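Local atomic coordinates of URE2 protein (Saccharomyces cerevisiae, PDB entry 1K0D), a protein that represses nitrogen-utilization genes by holding phosphorylated GATA activators in the cytoplasm, and has a glutathione-binding region of the GST superfamily with glutathione peroxidase activity. Residues P238-Y241 against K242-K245; M248-P251 against A252-K255. All coordinates share one frame; numbering follows the deposited sequence.

Contact 1: P238-Y241 against K242-K245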
loop_
_atom_site.group_PDB
_atom_site.type_symbol
_atom_site.label_atom_id
_atom_site.label_comp_id
_atom_site.label_asym_id
_atom_site.label_seq_id
_atom_site.Cartn_x
_atom_site.Cartn_y
_atom_site.Cartn_z
ATOM N N PRO B 238 -8.412 18.454 15.771
ATOM C CA PRO B 238 -9.841 18.433 16.103
ATOM C C PRO B 238 -10.722 17.588 15.178
ATOM O O PRO B 238 -11.442 16.703 15.637
ATOM C CB PRO B 238 -10.215 19.916 16.067
ATOM C CG PRO B 238 -8.982 20.567 16.563
ATOM C CD PRO B 238 -7.905 19.839 15.783
ATOM N N GLU B 239 -10.679 17.875 13.881
ATOM C CA GLU B 239 -11.486 17.127 12.916
ATOM C C GLU B 239 -11.180 15.622 12.946
ATOM O O GLU B 239 -12.093 14.794 12.922
ATOM C CB GLU B 239 -11.263 17.669 11.501
ATOM C CG GLU B 239 -11.917 19.015 11.221
ATOM C CD GLU B 239 -13.438 18.949 11.267
ATOM O OE1 GLU B 239 -14.020 18.064 10.603
ATOM O OE2 GLU B 239 -14.053 19.786 11.960
ATOM N N VAL B 240 -9.900 15.269 12.992
ATOM C CA VAL B 240 -9.515 13.859 13.034
ATOM C C VAL B 240 -10.072 13.251 14.309
ATOM O O VAL B 240 -10.438 12.077 14.344
ATOM C CB VAL B 240 -7.975 13.681 13.021
ATOM C CG1 VAL B 240 -7.614 12.227 13.278
ATOM C CG2 VAL B 240 -7.416 14.120 11.677
ATOM N N TYR B 241 -10.155 14.066 15.355
ATOM C CA TYR B 241 -10.669 13.593 16.629
ATOM C C TYR B 241 -12.136 13.184 16.549
ATOM O O TYR B 241 -12.494 12.092 16.989
ATOM C CB TYR B 241 -10.495 14.659 17.711
ATOM C CG TYR B 241 -10.922 14.170 19.074
ATOM C CD1 TYR B 241 -10.178 13.207 19.746
ATOM C CD2 TYR B 241 -12.103 14.622 19.662
ATOM C CE1 TYR B 241 -10.596 12.699 20.967
ATOM C CE2 TYR B 241 -12.534 14.119 20.887
ATOM C CZ TYR B 241 -11.775 13.157 21.530
ATOM O OH TYR B 241 -12.198 12.636 22.730
ATOM N N LYS B 242 -12.986 14.051 16.000
ATOM C CA LYS B 242 -14.417 13.737 15.882
ATOM C C LYS B 242 -14.604 12.486 15.023
ATOM O O LYS B 242 -15.329 11.557 15.376
ATOM C CB LYS B 242 -15.185 14.882 15.220
ATOM C CG LYS B 242 -15.107 16.229 15.906
ATOM C CD LYS B 242 -16.057 17.195 15.204
ATOM C CE LYS B 242 -15.703 18.644 15.462
ATOM N NZ LYS B 242 -14.443 19.010 14.759
ATOM N N TRP B 243 -13.942 12.512 13.875
ATOM C CA TRP B 243 -13.943 11.451 12.880
ATOM C C TRP B 243 -13.618 10.093 13.515
ATOM O O TRP B 243 -14.368 9.128 13.361
ATOM C CB TRP B 243 -12.910 11.850 11.828
ATOM C CG TRP B 243 -12.622 10.905 10.728
ATOM C CD1 TRP B 243 -13.459 10.535 9.716
ATOM C CD2 TRP B 243 -11.345 10.341 10.421
ATOM N NE1 TRP B 243 -12.774 9.790 8.783
ATOM C CE2 TRP B 243 -11.474 9.656 9.193
ATOM C CE3 TRP B 243 -10.101 10.355 11.062
ATOM C CZ2 TRP B 243 -10.399 8.991 8.591
ATOM C CZ3 TRP B 243 -9.032 9.694 10.462
ATOM C CH2 TRP B 243 -9.189 9.024 9.238
ATOM N N THR B 244 -12.506 10.022 14.237
ATOM C CA THR B 244 -12.104 8.783 14.890
ATOM C C THR B 244 -13.112 8.368 15.959
ATOM O O THR B 244 -13.418 7.184 16.102
ATOM C CB THR B 244 -10.723 8.922 15.565
ATOM O OG1 THR B 244 -9.810 9.545 14.658
ATOM C CG2 THR B 244 -10.176 7.547 15.949
ATOM N N LYS B 245 -13.630 9.334 16.715
ATOM C CA LYS B 245 -14.608 9.009 17.755
ATOM C C LYS B 245 -15.916 8.480 17.190
ATOM O O LYS B 245 -16.546 7.607 17.786
ATOM C CB LYS B 245 -14.876 10.217 18.658
ATOM C CG LYS B 245 -13.836 10.375 19.761
ATOM C CD LYS B 245 -13.711 9.085 20.565
ATOM C CE LYS B 245 -12.745 9.226 21.734
ATOM N NZ LYS B 245 -13.272 10.123 22.803
#
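Val240 O is gripped twice by Thr244, once by the backbone and once by the side chain. Thr244 OG1 donates to it at 2.6 Å and Thr244 N at 2.9 Å, and the two donors approach from opposite faces of the carbonyl plane. The hydroxyl gets there because it lies beside its own backbone N (chi1 -47°), which turns it back along the helix. The same carbonyl oxygen lies in the plane of the Trp243 ring, at its edge, where Val240 CG1 also packs 3.8 Å from Trp243 CE3. On the outer side, Lys245 folds back over Tyr241. Its CG sits over one ring face, displaced toward the rim, in a CH-pi contact 4.2 Å from the ring centroid. Bends at chi2 and chi4 then bring Lys245 NZ round to donate to Tyr241 OH at 2.7 Å. Near the start of the helix, Lys242 NZ forms a salt bridge with Glu239 OE2 at 2.9 Å, reaching it from above the carboxylate plane. The stronger partner of that oxygen is Arg173 of helix 148-176, in a second salt bridge; two cations this close would be expected to favour the charged carboxylate. Trp243 NE1 hydrogen-bonds to Asp216 OD1, while the Trp243 side chain touches Leu169. Beneath these side chains, i to i+4 bonds run in sequence from Lys242 N to Pro238 O, at 3.1 Å, through to Lys245 N and Tyr241 O. The arrangement is that of an amphipathic alpha-helix in the all-helical C-terminal domain of the GST fold, its Val240 and Trp243 side packed on helix 148-176.

Contact 2: M248-P251 against A252-K255; sequences MRRP and AVIK
Across 248-255 the chain leaves one helix and enters the next: Arg250, with psi 133°, occupies the N-cap position, and from Pro251 onward the backbone is helical. Two i to i+4 bonds establish the new turn, Ile254 N to Arg250 O at 2.9 Å with an N-H...O angle of 167°, and Lys255 N to Pro251 O at 2.8 Å. Ile254 packs back on the turn through its longer branch. CG1 lies beside its backbone N (chi1 -66°), which brings it 3.3 Å from Met248 O and 3.4 Å from Arg250 O, while CD1 extends to 3.9 Å from Arg249 O. This single branch therefore spans three successive carbonyl oxygens. The two methyls of Val253 face different partners: CG2 comes within 4.0 Å of Arg250 CB, and CG1 faces the end of Met248, whose side chain crosses that of the valine at about a right angle. The modelled separation of that pair is too short to trust. Val253 also rests on Ile36 and Glu40 of helix 29-40 in the thioredoxin-like N-terminal domain, and Ala252 O accepts from Ser39 OG, placing this turn where the two GST domains meet. Side chains thus meet the turn by van der Waals contact, its hydrogen bonds being backbone to backbone, while Arg250 NE forms a salt bridge with Glu40 OE1, consistent with a polar tie to helix 29-40.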
loop_
_atom_site.group_PDB
_atom_site.type_symbol
_atom_site.label_atom_id
_atom_site.label_comp_id
_atom_site.label_asym_id
_atom_site.label_seq_id
_atom_site.Cartn_x
_atom_site.Cartn_y
_atom_site.Cartn_z
ATOM N N MET B 248 -15.114 4.880 16.480
ATOM C CA MET B 248 -14.908 4.108 17.702
ATOM C C MET B 248 -16.214 3.758 18.429
ATOM O O MET B 248 -16.223 2.880 19.283
ATOM C CB MET B 248 -13.984 4.872 18.663
ATOM C CG MET B 248 -12.542 5.015 18.191
ATOM S SD MET B 248 -11.539 3.536 18.482
ATOM C CE MET B 248 -12.115 2.502 17.173
ATOM N N ARG B 249 -17.311 4.436 18.093
ATOM C CA ARG B 249 -18.593 4.157 18.742
ATOM C C ARG B 249 -19.414 3.097 18.017
ATOM O O ARG B 249 -20.452 2.661 18.520
ATOM C CB ARG B 249 -19.432 5.431 18.858
ATOM C CG ARG B 249 -18.732 6.547 19.600
ATOM C CD ARG B 249 -19.668 7.693 19.920
ATOM N NE ARG B 249 -18.934 8.766 20.585
ATOM C CZ ARG B 249 -18.452 9.841 19.969
ATOM N NH1 ARG B 249 -18.634 10.002 18.663
ATOM N NH2 ARG B 249 -17.767 10.742 20.660
ATOM N N ARG B 250 -18.962 2.682 16.837
ATOM C CA ARG B 250 -19.690 1.671 16.074
ATOM C C ARG B 250 -19.509 0.280 16.684
ATOM O O ARG B 250 -18.393 -0.135 17.012
ATOM C CB ARG B 250 -19.225 1.679 14.616
ATOM C CG ARG B 250 -19.400 3.033 13.922
ATOM C CD ARG B 250 -18.874 2.977 12.508
ATOM N NE ARG B 250 -19.574 1.963 11.723
ATOM C CZ ARG B 250 -20.708 2.175 11.058
ATOM N NH1 ARG B 250 -21.283 3.373 11.075
ATOM N NH2 ARG B 250 -21.260 1.188 10.371
ATOM N N PRO B 251 -20.608 -0.464 16.845
ATOM C CA PRO B 251 -20.517 -1.804 17.427
ATOM C C PRO B 251 -19.474 -2.711 16.777
ATOM O O PRO B 251 -18.619 -3.285 17.468
ATOM C CB PRO B 251 -21.936 -2.340 17.271
ATOM C CG PRO B 251 -22.758 -1.112 17.470
ATOM C CD PRO B 251 -22.017 -0.089 16.618
ATOM N N ALA B 252 -19.545 -2.850 15.456
ATOM C CA ALA B 252 -18.602 -3.707 14.748
ATOM C C ALA B 252 -17.152 -3.350 15.076
ATOM O O ALA B 252 -16.321 -4.235 15.246
ATOM C CB ALA B 252 -18.844 -3.639 13.243
ATOM N N VAL B 253 -16.858 -2.058 15.183
ATOM C CA VAL B 253 -15.504 -1.610 15.495
ATOM C C VAL B 253 -15.130 -1.951 16.940
ATOM O O VAL B 253 -14.033 -2.442 17.209
ATOM C CB VAL B 253 -15.353 -0.084 15.279
ATOM C CG1 VAL B 253 -13.964 0.369 15.709
ATOM C CG2 VAL B 253 -15.578 0.265 13.809
ATOM N N ILE B 254 -16.047 -1.695 17.869
ATOM C CA ILE B 254 -15.796 -1.997 19.272
ATOM C C ILE B 254 -15.540 -3.490 19.410
ATOM O O ILE B 254 -14.604 -3.904 20.078
ATOM C CB ILE B 254 -17.003 -1.619 20.174
ATOM C CG1 ILE B 254 -17.205 -0.100 20.184
ATOM C CG2 ILE B 254 -16.772 -2.135 21.603
ATOM C CD1 ILE B 254 -18.428 0.342 20.981
ATOM N N LYS B 255 -16.376 -4.297 18.766
ATOM C CA LYS B 255 -16.227 -5.745 18.840
ATOM C C LYS B 255 -14.861 -6.204 18.342
ATOM O O LYS B 255 -14.213 -7.039 18.976
ATOM C CB LYS B 255 -17.312 -6.441 18.024
ATOM C CG LYS B 255 -17.209 -7.957 18.055
ATOM C CD LYS B 255 -18.182 -8.606 17.085
ATOM C CE LYS B 255 -17.975 -10.114 17.039
ATOM N NZ LYS B 255 -18.747 -10.752 15.936
#

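Overall arrangement
Contacts 1 and 2 follow in series along the chain, their centres about 15 Å apart, on the consecutive helices 238-248 and 251-258, and make no contact with each other beyond their closeness in sequence. Contact 1 is partly buried, with three of its eight residues inside, whereas contact 2 is a surface contact with one buried residue, Val253. Their chemistry differs accordingly: 238-245 combines polar and aromatic side-chain pairs within a continuous helix, while 248-255 relies on backbone bonds and on aliphatic carbons laid against carbonyl oxygens where a helix begins. They also face different neighbours. Contact 1 leans on helix 148-176 of the C-terminal domain, and contact 2 on helix 29-40 of the thioredoxin-like N-terminal domain. Both lie away from the glutathione site.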